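Local coordinates for iron uptake protein A2 (Synechocystis sp., PDB 2VP1), which probably serves as the periplasmic ferric-iron-binding subunit of an ABC transporter that imports Fe(3+), at residues A88-R93 / R331-S336. Residues are numbered along the deposited sequence; the frame is centred on the assembly and turned at random.
Sequences AGMLWR and RYQPDS
Trp92 turns one face of its indole to the backbone of Arg331, whose N sits 3.5 Å above the ring plane, with CZ3 of Trp92 3.6 Å from CA of Arg331. With CG anti to the backbone N (chi1 -175°), the indole leaves helix 88-96 toward the end of helix 327-331. The Arg331 side chain runs past the indole and bends at chi3, so that CZ2 of Trp92 lies over one face of its guanidinium, the two planes 63° apart; its NH1 is hydrogen-bonded to Ser327. Replacing Trp92 by alanine would probably open a gap against the backbone of Arg331 and leave its guanidinium held on the Ser327 side but without the indole beside it. Gln333 reaches across from the start of helix 333-343, its NE2 4.2 Å from CA of Gly89. OE1 of Gln333 lies 3.5 Å from CE of Met90. NH1 of Arg93 is 3.2 Å from OE1 of Gln333, but the angle is too poor for a hydrogen bond; the side chains cross at about a right angle, guanidinium and amide planes 68° apart. The side chain of Met90 lies about 13 Å from the bound ferric ion. Van der Waals packing, probably with some Arg93-amide attraction, thus joins helix 88-96 to the C-terminal helices.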
ATOM      1  N   ALA A  88      -0.875   3.562  -5.588  1.00 17.70           N
ATOM      2  CA  ALA A  88      -1.207   4.735  -6.385  1.00 18.40           C
ATOM      3  C   ALA A  88      -0.154   5.008  -7.460  1.00 19.08           C
ATOM      4  O   ALA A  88      -0.479   5.574  -8.515  1.00 19.64           O
ATOM      5  CB  ALA A  88      -1.368   5.955  -5.481  1.00 18.40           C
ATOM      6  N   GLY A  89       1.101   4.628  -7.193  1.00 19.13           N
ATOM      7  CA  GLY A  89       2.175   4.805  -8.167  1.00 19.68           C
ATOM      8  C   GLY A  89       1.905   4.055  -9.465  1.00 20.39           C
ATOM      9  O   GLY A  89       1.944   4.630 -10.563  1.00 20.07           O
ATOM     10  N   MET A  90       1.610   2.765  -9.323  1.00 20.96           N
ATOM     11  CA  MET A  90       1.333   1.907 -10.460  1.00 21.72           C
ATOM     12  C   MET A  90       0.010   2.247 -11.117  1.00 22.07           C
ATOM     13  O   MET A  90      -0.179   1.983 -12.302  1.00 22.28           O
ATOM     14  CB  MET A  90       1.379   0.435 -10.058  1.00 21.73           C
ATOM     15  CG  MET A  90       2.768  -0.027  -9.619  1.00 22.38           C
ATOM     16  SD  MET A  90       3.898  -0.587 -10.910  1.00 21.39           S
ATOM     17  CE  MET A  90       3.973   0.808 -12.019  1.00 22.10           C
ATOM     18  N   LEU A  91      -0.909   2.840 -10.361  1.00 22.32           N
ATOM     19  CA  LEU A  91      -2.119   3.350 -10.983  1.00 22.71           C
ATOM     20  C   LEU A  91      -1.744   4.544 -11.853  1.00 23.01           C
ATOM     21  O   LEU A  91      -2.139   4.630 -13.015  1.00 23.52           O
ATOM     22  CB  LEU A  91      -3.183   3.720  -9.944  1.00 22.65           C
ATOM     23  CG  LEU A  91      -4.067   2.604  -9.378  1.00 22.00           C
ATOM     24  CD1 LEU A  91      -4.992   3.178  -8.325  1.00 22.53           C
ATOM     25  CD2 LEU A  91      -4.868   1.900 -10.454  1.00 20.65           C
ATOM     26  N   TRP A  92      -0.935   5.439 -11.304  1.00 23.10           N
ATOM     27  CA  TRP A  92      -0.536   6.619 -12.033  1.00 23.17           C
ATOM     28  C   TRP A  92       0.101   6.231 -13.374  1.00 23.85           C
ATOM     29  O   TRP A  92      -0.248   6.799 -14.414  1.00 23.63           O
ATOM     30  CB  TRP A  92       0.381   7.487 -11.167  1.00 22.75           C
ATOM     31  CG  TRP A  92       0.751   8.794 -11.805  1.00 22.11           C
ATOM     32  CD1 TRP A  92       0.013   9.945 -11.818  1.00 21.09           C
ATOM     33  CD2 TRP A  92       1.952   9.074 -12.529  1.00 20.85           C
ATOM     34  NE1 TRP A  92       0.681  10.921 -12.506  1.00 20.97           N
ATOM     35  CE2 TRP A  92       1.874  10.415 -12.960  1.00 20.86           C
ATOM     36  CE3 TRP A  92       3.086   8.316 -12.862  1.00 20.13           C
ATOM     37  CZ2 TRP A  92       2.892  11.027 -13.709  1.00 21.25           C
ATOM     38  CZ3 TRP A  92       4.097   8.921 -13.612  1.00 22.01           C
ATOM     39  CH2 TRP A  92       3.990  10.271 -14.027  1.00 21.44           C
ATOM     40  N   ARG A  93       1.001   5.241 -13.353  1.00 24.83           N
ATOM     41  CA  ARG A  93       1.693   4.780 -14.578  1.00 25.77           C
ATOM     42  C   ARG A  93       0.740   4.136 -15.595  1.00 24.91           C
ATOM     43  O   ARG A  93       0.820   4.433 -16.781  1.00 25.12           O
ATOM     44  CB  ARG A  93       2.873   3.835 -14.270  1.00 25.62           C
ATOM     45  CG  ARG A  93       3.519   3.264 -15.551  1.00 27.86           C
ATOM     46  CD  ARG A  93       4.660   2.298 -15.279  1.00 28.13           C
ATOM     47  NE  ARG A  93       5.606   2.848 -14.302  1.00 32.83           N
ATOM     48  CZ  ARG A  93       6.606   2.157 -13.756  1.00 34.91           C
ATOM     49  NH1 ARG A  93       7.397   2.744 -12.864  1.00 35.24           N
ATOM     50  NH2 ARG A  93       6.804   0.873 -14.090  1.00 35.10           N
ATOM     51  N   ARG A 331       5.170   9.499 -10.184  1.00 16.48           N
ATOM     52  CA  ARG A 331       6.031  10.399 -10.948  1.00 16.23           C
ATOM     53  C   ARG A 331       7.498  10.085 -10.665  1.00 16.11           C
ATOM     54  O   ARG A 331       8.314  10.019 -11.582  1.00 15.80           O
ATOM     55  CB  ARG A 331       5.681  11.850 -10.600  1.00 16.32           C
ATOM     56  CG  ARG A 331       6.377  12.906 -11.421  1.00 16.22           C
ATOM     57  CD  ARG A 331       5.796  14.292 -11.139  1.00 16.20           C
ATOM     58  NE  ARG A 331       4.487  14.500 -11.754  1.00 15.23           N
ATOM     59  CZ  ARG A 331       3.335  14.506 -11.095  1.00 15.30           C
ATOM     60  NH1 ARG A 331       3.319  14.319  -9.780  1.00 16.40           N
ATOM     61  NH2 ARG A 331       2.198  14.698 -11.755  1.00 14.12           N
ATOM     62  N   TYR A 332       7.804   9.851  -9.395  1.00 16.09           N
ATOM     63  CA  TYR A 332       9.161   9.553  -8.960  1.00 16.37           C
ATOM     64  C   TYR A 332       9.479   8.039  -8.797  1.00 16.62           C
ATOM     65  O   TYR A 332      10.416   7.685  -8.091  1.00 15.96           O
ATOM     66  CB  TYR A 332       9.464  10.338  -7.680  1.00 16.40           C
ATOM     67  CG  TYR A 332       9.506  11.844  -7.886  1.00 17.36           C
ATOM     68  CD1 TYR A 332      10.689  12.481  -8.317  1.00 18.05           C
ATOM     69  CD2 TYR A 332       8.376  12.644  -7.642  1.00 17.86           C
ATOM     70  CE1 TYR A 332      10.744  13.876  -8.516  1.00 18.10           C
ATOM     71  CE2 TYR A 332       8.418  14.050  -7.836  1.00 17.59           C
ATOM     72  CZ  TYR A 332       9.607  14.652  -8.276  1.00 17.78           C
ATOM     73  OH  TYR A 332       9.677  16.014  -8.478  1.00 16.83           O
ATOM     74  N   GLN A 333       8.733   7.164  -9.477  1.00 17.23           N
ATOM     75  CA  GLN A 333       8.977   5.708  -9.400  1.00 18.40           C
ATOM     76  C   GLN A 333      10.262   5.198 -10.075  1.00 18.39           C
ATOM     77  O   GLN A 333      10.966   4.356  -9.499  1.00 17.99           O
ATOM     78  CB  GLN A 333       7.785   4.903  -9.928  1.00 18.78           C
ATOM     79  CG  GLN A 333       6.694   4.709  -8.909  1.00 21.33           C
ATOM     80  CD  GLN A 333       6.163   3.290  -8.876  1.00 24.30           C
ATOM     81  OE1 GLN A 333       6.045   2.627  -9.928  1.00 25.45           O
ATOM     82  NE2 GLN A 333       5.821   2.814  -7.664  1.00 22.38           N
ATOM     83  N   PRO A 334      10.544   5.664 -11.311  1.00 18.54           N
ATOM     84  CA  PRO A 334      11.809   5.329 -11.988  1.00 18.48           C
ATOM     85  C   PRO A 334      13.045   5.782 -11.201  1.00 18.14           C
ATOM     86  O   PRO A 334      13.995   5.012 -11.037  1.00 17.83           O
ATOM     87  CB  PRO A 334      11.702   6.084 -13.318  1.00 18.47           C
ATOM     88  CG  PRO A 334      10.233   6.225 -13.541  1.00 19.00           C
ATOM     89  CD  PRO A 334       9.681   6.491 -12.173  1.00 18.50           C
ATOM     90  N   ASP A 335      13.010   7.014 -10.709  1.00 18.07           N
ATOM     91  CA  ASP A 335      14.075   7.545  -9.869  1.00 18.14           C
ATOM     92  C   ASP A 335      14.268   6.690  -8.619  1.00 18.05           C
ATOM     93  O   ASP A 335      15.395   6.364  -8.261  1.00 18.14           O
ATOM     94  CB  ASP A 335      13.768   8.998  -9.475  1.00 18.31           C
ATOM     95  CG  ASP A 335      13.829   9.954 -10.655  1.00 18.59           C
ATOM     96  OD1 ASP A 335      14.359   9.561 -11.720  1.00 21.21           O
ATOM     97  OD2 ASP A 335      13.356  11.101 -10.523  1.00 16.87           O
ATOM     98  N   SER A 336      13.153   6.334  -7.975  1.00 17.86           N
ATOM     99  CA  SER A 336      13.123   5.474  -6.794  1.00 17.55           C
ATOM    100  C   SER A 336      13.754   4.108  -7.067  1.00 17.70           C
ATOM    101  O   SER A 336      14.665   3.697  -6.351  1.00 17.61           O
ATOM    102  CB  SER A 336      11.680   5.316  -6.314  1.00 17.38           C
ATOM    103  OG  SER A 336      11.588   4.530  -5.137  1.00 17.68           O
TER